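Local coordinates for autolysin E (Staphylococcus aureus, PDB 4PI8), which hydrolyses bacterial cell-wall peptidoglycan, probably by cleaving glycosidic bonds in NAG-NAM polymers as an endo-beta-N-acetylglucosaminidase of the lysozyme clan, at residues Val98-Ser103 / Asp202-Leu207; Gly78-Arg83 / Ser103-Ala108; Met57-Lys62 / Lys206-Ser211. The protein carries 1 engineered substitution. All blocks are in the same frame, centred on the assembly; numbering follows the deposited sequence. Where two conformers were deposited one is given.

Contact 1. Residues Val98-Ser103 / Asp202-Leu207; sequences VIYLVS and DKIAKL
Helices 98-103 and 202-207 run at 124° to each other, their axes 9.0 Å apart, and come closest where S103 faces I204, with CA atoms separated by 5.5 Å. The small S103 side chain lets the backbones come near: its CB lies 3.8 Å from I204 O, while OG rests against the flank of L207, 3.7 Å from L207 CB. L207 CD1 in turn reaches back to S103 O. From I204, the branch methyl CG2 does the packing; with chi1 at -63°, CG1 is beside the backbone N and CG2 is turned away from it, against S103 CB and the edge of the Y100 ring. That methyl lies near the ring plane, 4.2 Å from Y100 CD1, and not over a face. The Y100 hydroxyl bonds to H104 ND1, one turn further along the same helix, and the side chain lies about 9 Å from the bound N-acetylmuramic acid. S103 OG meanwhile spends its hydrogen on its own helix, donating to I99 O at 2.7 Å; S103 N reaches the same oxygen from the opposite face of the carbonyl plane. With its proton turned inward, the hydroxyl meets the second helix of this lysozyme-clan domain by van der Waals contact, so a buried, nominally polar residue packs there as a small apolar one would.

Contact 2. Residues Gly78-Arg83 / Ser103-Ala108; sequences GILENR and SHALVA. Engineered in segment 103-108: A108 (natural residue Glu).
R83 NE donates to I79 O at 2.8 Å, an intrasegment bond that braces the turn from which L80 reaches A105 and L106. The N-H comes in almost in line with the carbonyl bond and the oxygen lies in the guanidinium plane, so the carbonyl points straight into the edge of the flat group. The frame is a type II beta turn from L80 to R83, closed by R83 N to L80 O, with N82 taking the positive phi (64°) usual at the third position of such a turn. Overlapping its start, E81 N bonds to G78 O across the short 3-10 segment. R83 also occupies the N-cap position of helix 84-94, and its NH1 forms a salt bridge with D157, so one arginine ties the turn to helix 156-172 as well.

The contact itself is a single leucine side chain packed on helix 98-108. L80 extends toward the helix with chi1 at -58° and chi2 at 175°, which carries its methyl CD1 farthest forward. There CD1 meets A105 CB at 3.9 Å, and its other neighbour is the CD2 methyl of L106, whose side chain crosses that of L80 at a slant. Although the L106 CB does not point at the turn, the end of its side chain swings nearer and offers that methyl. L74, T109 and F130 pack around L80 too, making it a buried bridge between the loop after helix 67-74 and helix 98-108. The helix ends at A108, an engineered residue where the natural chain has glutamate. L80 CD1 and L106 CD2 are 3.8 Å apart.

Contact 3. Residues Met57-Lys62 / Lys206-Ser211; sequences MDITEK and KLMDKS
A single methyl group carries this whole contact: CE of M208, which meets M57 and I59 while the nearest backbones, at I59 and M208, stay 10.5 Å apart between CA atoms. The two methionines touch tip to tip, M57 CE against M208 CE at 3.8 Å, their chains crossing obliquely. Both bend at the last torsion, chi3 near 75° in M57 and 66° in M208, and it is this bend that settles where each terminal methyl ends up after an otherwise extended chain. I59 comes from another direction, its side chain about perpendicular to that of M208, and it is the branch methyl CG2 that lies 3.7 Å from M208 CE. CG1 of I59 sits between the backbone N and the carbonyl carbon, and its CD1 reaches Y100; I59 also touches L179 and M182.

The segment bearing I59 has no regular secondary structure, and an Asx turn gives it its shape: D58 OD1 accepts from T60 N at 2.8 Å, on the anti side and 27° out of the carboxylate plane. The same oxygen receives the T60 hydroxyl, with OG1 to OD1 at 2.6 Å, through its syn lone pair. Two donors of one residue thus grip one carboxylate oxygen and clasp the backbone around I59, between them in sequence. Backbone hydrogen bonds between D58 and D221, and between I59 and both N97 and L177, fix the loop further. On the helix 200-215 side, M208 also touches S103 and L179, and M54 in the loop that leads into 57-62.

In the fold
Followed from the N terminus, the chain enters loop 57-62, which waits for helix 200-215: contact 3 thereby closes the longest loop, with 143 residues between its segments. Contact 2 nests inside it, joining the turn 78-83 to helix 98-108 across helix 84-94. Contact 1 starts on that helix and closes on helix 200-215, so it crosses contact 2, their segments alternating along the chain, and reaches the same helix as contact 3. Helix 98-108 is thus common to contacts 1 and 2, which share S103, whereas contacts 1 and 3 share K206 and L207. I59 CD1 and Y100 CD1, 3.7 Å apart, bring loop 57-62 directly against helix 98-108.

Contact 1. Residues Val98-Ser103 / Asp202-Leu207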
loop_
_atom_site.group_PDB
_atom_site.type_symbol
_atom_site.label_atom_id
_atom_site.label_comp_id
_atom_site.label_asym_id
_atom_site.label_seq_id
_atom_site.Cartn_x
_atom_site.Cartn_y
_atom_site.Cartn_z
ATOM N N VAL A 98 -3.978 1.770 11.382
ATOM C CA VAL A 98 -3.715 3.159 10.993
ATOM C C VAL A 98 -2.220 3.407 10.793
ATOM O O VAL A 98 -1.850 4.318 10.015
ATOM C CB VAL A 98 -4.299 4.192 12.009
ATOM C CG1 VAL A 98 -3.508 4.221 13.323
ATOM C CG2 VAL A 98 -4.454 5.549 11.395
ATOM N N ILE A 99 -1.376 2.654 11.482
ATOM C CA ILE A 99 0.062 2.817 11.247
ATOM C C ILE A 99 0.429 2.349 9.827
ATOM O O ILE A 99 1.237 2.979 9.128
ATOM C CB ILE A 99 0.899 2.208 12.339
ATOM C CG1 ILE A 99 0.801 3.022 13.634
ATOM C CG2 ILE A 99 2.343 2.049 11.905
ATOM C CD1 ILE A 99 1.424 2.387 14.850
ATOM N N TYR A 100 -0.147 1.224 9.399
ATOM C CA TYR A 100 -0.011 0.782 8.039
ATOM C C TYR A 100 -0.525 1.846 7.107
ATOM O O TYR A 100 0.154 2.201 6.127
ATOM C CB TYR A 100 -0.772 -0.550 7.841
ATOM C CG TYR A 100 -1.203 -0.714 6.413
ATOM C CD1 TYR A 100 -0.288 -0.844 5.388
ATOM C CD2 TYR A 100 -2.548 -0.592 6.071
ATOM C CE1 TYR A 100 -0.690 -0.858 4.081
ATOM C CE2 TYR A 100 -2.976 -0.635 4.762
ATOM C CZ TYR A 100 -2.037 -0.693 3.773
ATOM O OH TYR A 100 -2.464 -0.645 2.455
ATOM N N LEU A 101 -1.710 2.405 7.367
ATOM C CA LEU A 101 -2.323 3.330 6.439
ATOM C C LEU A 101 -1.455 4.583 6.257
ATOM O O LEU A 101 -1.217 5.040 5.113
ATOM C CB LEU A 101 -3.720 3.725 6.897
ATOM C CG LEU A 101 -4.667 4.280 5.874
ATOM C CD1 LEU A 101 -4.950 3.320 4.728
ATOM C CD2 LEU A 101 -5.932 4.685 6.608
ATOM N N VAL A 102 -0.966 5.134 7.350
ATOM C CA VAL A 102 -0.084 6.282 7.318
ATOM C C VAL A 102 1.153 5.919 6.555
ATOM O O VAL A 102 1.652 6.697 5.722
ATOM C CB VAL A 102 0.253 6.770 8.745
ATOM C CG1 VAL A 102 1.456 7.703 8.717
ATOM C CG2 VAL A 102 -1.006 7.446 9.372
ATOM N N SER A 103 1.790 4.770 6.910
ATOM C CA SER A 103 3.033 4.381 6.268
ATOM C C SER A 103 2.895 4.208 4.778
ATOM O O SER A 103 3.762 4.630 3.992
ATOM C CB SER A 103 3.635 3.115 6.940
ATOM O OG SER A 103 3.839 3.314 8.343
ATOM N N ASP A 202 8.752 -3.800 1.567
ATOM C CA ASP A 202 9.842 -3.451 2.492
ATOM C C ASP A 202 9.787 -1.979 2.848
ATOM O O ASP A 202 10.066 -1.641 4.010
ATOM C CB ASP A 202 11.180 -3.759 1.809
ATOM C CG ASP A 202 11.265 -5.184 1.400
ATOM O OD1 ASP A 202 11.469 -6.037 2.269
ATOM O OD2 ASP A 202 11.027 -5.479 0.231
ATOM N N LYS A 203 9.506 -1.123 1.910
ATOM C CA LYS A 203 9.483 0.321 2.179
ATOM C C LYS A 203 8.377 0.651 3.190
ATOM O O LYS A 203 8.600 1.416 4.166
ATOM C CB LYS A 203 9.292 1.136 0.944
ATOM C CG LYS A 203 10.455 0.979 -0.042
ATOM C CD LYS A 203 10.128 1.584 -1.414
ATOM C CE LYS A 203 11.354 1.556 -2.333
ATOM N NZ LYS A 203 11.016 2.053 -3.671
ATOM N N ILE A 204 7.203 0.103 3.031
ATOM C CA ILE A 204 6.096 0.393 3.949
ATOM C C ILE A 204 6.416 -0.222 5.300
ATOM O O ILE A 204 6.215 0.400 6.356
ATOM C CB ILE A 204 4.748 -0.134 3.343
ATOM C CG1 ILE A 204 4.449 0.604 2.051
ATOM C CG2 ILE A 204 3.644 0.068 4.353
ATOM C CD1 ILE A 204 3.276 0.060 1.307
ATOM N N ALA A 205 6.904 -1.454 5.303
ATOM C CA ALA A 205 7.236 -2.180 6.576
ATOM C C ALA A 205 8.290 -1.418 7.397
ATOM O O ALA A 205 8.186 -1.408 8.639
ATOM C CB ALA A 205 7.726 -3.603 6.278
ATOM N N LYS A 206 9.255 -0.802 6.730
ATOM C CA LYS A 206 10.309 -0.079 7.463
ATOM C C LYS A 206 9.698 1.062 8.244
ATOM O O LYS A 206 9.997 1.288 9.429
ATOM C CB LYS A 206 11.343 0.431 6.497
ATOM C CG LYS A 206 12.485 1.126 7.236
ATOM C CD LYS A 206 13.626 1.560 6.329
ATOM C CE LYS A 206 13.215 2.673 5.390
ATOM N NZ LYS A 206 12.849 3.948 6.061
ATOM N N LEU A 207 8.822 1.822 7.622
ATOM C CA LEU A 207 8.154 2.909 8.315
ATOM C C LEU A 207 7.248 2.408 9.403
ATOM O O LEU A 207 7.172 3.001 10.488
ATOM C CB LEU A 207 7.355 3.799 7.354
ATOM C CG LEU A 207 8.159 4.495 6.264
ATOM C CD1 LEU A 207 7.234 5.438 5.511
ATOM C CD2 LEU A 207 9.358 5.265 6.845
#

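Contact 2. Residues Gly78-Arg83 / Ser103-Ala108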
loop_
_atom_site.group_PDB
_atom_site.type_symbol
_atom_site.label_atom_id
_atom_site.label_comp_id
_atom_site.label_asym_id
_atom_site.label_seq_id
_atom_site.Cartn_x
_atom_site.Cartn_y
_atom_site.Cartn_z
ATOM N N GLY A 78 3.944 17.273 4.709
ATOM C CA GLY A 78 3.310 17.870 3.592
ATOM C C GLY A 78 1.798 17.944 3.653
ATOM O O GLY A 78 1.240 18.364 4.677
ATOM N N ILE A 79 1.166 17.544 2.591
ATOM C CA ILE A 79 -0.284 17.520 2.499
ATOM C C ILE A 79 -0.936 16.596 3.534
ATOM O O ILE A 79 -2.108 16.733 3.807
ATOM C CB ILE A 79 -0.739 17.197 1.082
ATOM C CG1 ILE A 79 -2.179 17.568 0.846
ATOM C CG2 ILE A 79 -0.485 15.727 0.690
ATOM C CD1 ILE A 79 -2.536 17.647 -0.617
ATOM N N LEU A 80 -0.176 15.675 4.104
ATOM C CA LEU A 80 -0.727 14.758 5.108
ATOM C C LEU A 80 -0.662 15.304 6.521
ATOM O O LEU A 80 -1.316 14.775 7.434
ATOM C CB LEU A 80 -0.025 13.377 5.001
ATOM C CG LEU A 80 -0.142 12.726 3.661
ATOM C CD1 LEU A 80 0.705 11.417 3.679
ATOM C CD2 LEU A 80 -1.543 12.535 3.158
ATOM N N GLU A 81 0.133 16.340 6.768
ATOM C CA GLU A 81 0.280 16.908 8.068
ATOM C C GLU A 81 -1.068 17.350 8.627
ATOM O O GLU A 81 -1.903 17.940 7.923
ATOM C CB GLU A 81 1.258 18.095 8.027
ATOM C CG GLU A 81 1.493 18.763 9.374
ATOM C CD GLU A 81 2.539 19.858 9.271
ATOM O OE1 GLU A 81 2.210 20.924 8.752
ATOM O OE2 GLU A 81 3.700 19.594 9.591
ATOM N N ASN A 82 -1.297 17.033 9.908
ATOM C CA ASN A 82 -2.466 17.432 10.627
ATOM C C ASN A 82 -3.727 16.824 10.051
ATOM O O ASN A 82 -4.820 17.365 10.219
ATOM C CB ASN A 82 -2.536 18.989 10.798
ATOM C CG ASN A 82 -1.693 19.479 11.979
ATOM O OD1 ASN A 82 -1.119 20.576 11.952
ATOM N ND2 ASN A 82 -1.506 18.614 12.963
ATOM N N ARG A 83 -3.633 15.649 9.406
ATOM C CA ARG A 83 -4.814 14.909 8.928
ATOM C C ARG A 83 -5.016 13.589 9.731
ATOM O O ARG A 83 -5.775 12.696 9.298
ATOM C CB ARG A 83 -4.798 14.599 7.433
ATOM C CG ARG A 83 -4.721 15.962 6.678
ATOM C CD ARG A 83 -4.997 15.792 5.208
ATOM N NE ARG A 83 -4.794 17.053 4.497
ATOM C CZ ARG A 83 -5.737 17.960 4.322
ATOM N NH1 ARG A 83 -6.943 17.787 4.768
ATOM N NH2 ARG A 83 -5.403 19.123 3.757
ATOM N N SER A 103 1.790 4.770 6.910
ATOM C CA SER A 103 3.033 4.381 6.268
ATOM C C SER A 103 2.895 4.208 4.778
ATOM O O SER A 103 3.762 4.630 3.992
ATOM C CB SER A 103 3.635 3.115 6.940
ATOM O OG SER A 103 3.839 3.314 8.343
ATOM N N HIS A 104 1.836 3.564 4.333
ATOM C CA HIS A 104 1.536 3.403 2.925
ATOM C C HIS A 104 1.413 4.771 2.279
ATOM O O HIS A 104 2.028 5.014 1.217
ATOM C CB HIS A 104 0.307 2.526 2.780
ATOM C CG HIS A 104 -0.021 2.134 1.375
ATOM N ND1 HIS A 104 -0.971 1.198 1.089
ATOM C CD2 HIS A 104 0.459 2.590 0.187
ATOM C CE1 HIS A 104 -1.051 1.054 -0.211
ATOM N NE2 HIS A 104 -0.202 1.884 -0.784
ATOM N N ALA A 105 0.611 5.663 2.844
ATOM C CA ALA A 105 0.439 7.002 2.248
ATOM C C ALA A 105 1.745 7.695 2.167
ATOM O O ALA A 105 1.976 8.409 1.130
ATOM C CB ALA A 105 -0.557 7.809 3.057
ATOM N N LEU A 106 2.614 7.594 3.153
ATOM C CA LEU A 106 3.909 8.291 3.109
ATOM C C LEU A 106 4.771 7.747 1.978
ATOM O O LEU A 106 5.410 8.531 1.252
ATOM C CB LEU A 106 4.621 8.175 4.425
ATOM C CG LEU A 106 3.981 8.921 5.589
ATOM C CD1 LEU A 106 4.634 8.589 6.933
ATOM C CD2 LEU A 106 3.997 10.449 5.326
ATOM N N VAL A 107 4.838 6.443 1.793
ATOM C CA VAL A 107 5.576 5.863 0.640
ATOM C C VAL A 107 4.980 6.326 -0.655
ATOM O O VAL A 107 5.740 6.765 -1.596
ATOM C CB VAL A 107 5.605 4.318 0.792
ATOM C CG1 VAL A 107 6.067 3.582 -0.504
ATOM C CG2 VAL A 107 6.455 3.964 2.009
ATOM N N ALA A 108 3.690 6.281 -0.820
ATOM C CA ALA A 108 3.028 6.590 -2.076
ATOM C C ALA A 108 3.056 8.088 -2.439
ATOM O O ALA A 108 2.829 8.396 -3.610
ATOM C CB ALA A 108 1.623 6.131 -2.064
#

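Contact 3. Residues Met57-Lys62 / Lys206-Ser211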
loop_
_atom_site.group_PDB
_atom_site.type_symbol
_atom_site.label_atom_id
_atom_site.label_comp_id
_atom_site.label_asym_id
_atom_site.label_seq_id
_atom_site.Cartn_x
_atom_site.Cartn_y
_atom_site.Cartn_z
ATOM N N MET A 57 2.737 -9.360 8.922
ATOM C CA MET A 57 1.812 -9.064 9.999
ATOM C C MET A 57 0.432 -8.672 9.494
ATOM O O MET A 57 0.294 -7.821 8.579
ATOM C CB MET A 57 2.381 -7.951 10.850
ATOM C CG MET A 57 1.601 -7.711 12.097
ATOM S SD MET A 57 2.103 -6.231 12.996
ATOM C CE MET A 57 1.345 -5.033 11.877
ATOM N N ASP A 58 -0.626 -9.186 10.097
ATOM C CA ASP A 58 -1.977 -8.909 9.716
ATOM C C ASP A 58 -2.266 -7.433 9.974
ATOM O O ASP A 58 -2.111 -6.955 11.116
ATOM C CB ASP A 58 -2.882 -9.806 10.571
ATOM C CG ASP A 58 -4.324 -9.627 10.333
ATOM O OD1 ASP A 58 -4.805 -8.743 9.638
ATOM O OD2 ASP A 58 -5.129 -10.475 10.887
ATOM N N ILE A 59 -2.563 -6.676 8.912
ATOM C CA ILE A 59 -2.874 -5.231 8.979
ATOM C C ILE A 59 -4.340 -4.914 8.929
ATOM O O ILE A 59 -4.755 -3.769 8.766
ATOM C CB ILE A 59 -2.016 -4.434 7.934
ATOM C CG1 ILE A 59 -2.111 -5.094 6.555
ATOM C CG2 ILE A 59 -0.597 -4.323 8.427
ATOM C CD1 ILE A 59 -1.516 -4.306 5.428
ATOM N N THR A 60 -5.148 -5.960 9.149
ATOM C CA THR A 60 -6.577 -5.805 9.263
ATOM C C THR A 60 -6.958 -5.649 10.692
ATOM O O THR A 60 -8.230 -5.722 10.894
ATOM C CB THR A 60 -7.341 -7.004 8.616
ATOM O OG1 THR A 60 -7.296 -8.133 9.523
ATOM C CG2 THR A 60 -6.779 -7.365 7.335
ATOM N N GLU A 61 -5.990 -5.607 11.611
ATOM C CA GLU A 61 -6.184 -5.369 13.049
ATOM C C GLU A 61 -5.705 -3.963 13.374
ATOM O O GLU A 61 -4.546 -3.571 13.092
ATOM C CB GLU A 61 -5.401 -6.341 13.903
ATOM C CG GLU A 61 -5.688 -7.847 13.822
ATOM C CD GLU A 61 -7.155 -8.234 13.793
ATOM O OE1 GLU A 61 -8.032 -7.489 14.297
ATOM O OE2 GLU A 61 -7.418 -9.333 13.241
ATOM N N LYS A 62 -6.553 -3.271 14.085
ATOM C CA LYS A 62 -6.357 -1.871 14.453
ATOM C C LYS A 62 -5.338 -1.717 15.531
ATOM O O LYS A 62 -4.992 -2.707 16.231
ATOM C CB LYS A 62 -7.641 -1.293 14.881
ATOM C CG LYS A 62 -8.693 -1.363 13.779
ATOM C CD LYS A 62 -10.010 -0.730 14.175
ATOM C CE LYS A 62 -10.730 -1.599 15.198
ATOM N NZ LYS A 62 -12.040 -1.019 15.542
ATOM N N LYS A 206 9.255 -0.802 6.730
ATOM C CA LYS A 206 10.309 -0.079 7.463
ATOM C C LYS A 206 9.698 1.062 8.244
ATOM O O LYS A 206 9.997 1.288 9.429
ATOM C CB LYS A 206 11.343 0.431 6.497
ATOM C CG LYS A 206 12.485 1.126 7.236
ATOM C CD LYS A 206 13.626 1.560 6.329
ATOM C CE LYS A 206 13.215 2.673 5.390
ATOM N NZ LYS A 206 12.849 3.948 6.061
ATOM N N LEU A 207 8.822 1.822 7.622
ATOM C CA LEU A 207 8.154 2.909 8.315
ATOM C C LEU A 207 7.248 2.408 9.403
ATOM O O LEU A 207 7.172 3.001 10.488
ATOM C CB LEU A 207 7.355 3.799 7.354
ATOM C CG LEU A 207 8.159 4.495 6.264
ATOM C CD1 LEU A 207 7.234 5.438 5.511
ATOM C CD2 LEU A 207 9.358 5.265 6.845
ATOM N N MET A 208 6.534 1.310 9.171
ATOM C CA MET A 208 5.694 0.761 10.182
ATOM C C MET A 208 6.488 0.366 11.402
ATOM O O MET A 208 6.061 0.629 12.521
ATOM C CB MET A 208 4.946 -0.489 9.703
ATOM C CG MET A 208 3.862 -0.149 8.690
ATOM S SD MET A 208 3.020 -1.622 8.041
ATOM C CE MET A 208 2.241 -2.161 9.486
ATOM N N ASP A 209 7.625 -0.286 11.175
ATOM C CA ASP A 209 8.406 -0.748 12.329
ATOM C C ASP A 209 8.888 0.457 13.155
ATOM O O ASP A 209 8.850 0.387 14.396
ATOM C CB ASP A 209 9.583 -1.585 11.851
ATOM C CG ASP A 209 9.988 -2.643 12.867
ATOM O OD1 ASP A 209 9.229 -3.015 13.778
ATOM O OD2 ASP A 209 11.095 -3.157 12.654
ATOM N N LYS A 210 9.342 1.497 12.480
ATOM C CA LYS A 210 9.779 2.689 13.202
ATOM C C LYS A 210 8.622 3.230 14.063
ATOM O O LYS A 210 8.797 3.605 15.231
ATOM C CB LYS A 210 10.306 3.715 12.219
ATOM C CG LYS A 210 11.193 4.804 12.770
ATOM C CD LYS A 210 11.726 5.659 11.618
ATOM C CE LYS A 210 13.072 5.189 11.165
ATOM N NZ LYS A 210 13.672 6.175 10.233
ATOM N N SER A 211 7.411 3.308 13.500
ATOM C CA SER A 211 6.294 3.877 14.240
ATOM C C SER A 211 5.877 2.962 15.386
ATOM O O SER A 211 5.518 3.442 16.483
ATOM C CB SER A 211 5.135 4.106 13.286
ATOM O OG SER A 211 5.462 5.009 12.296
#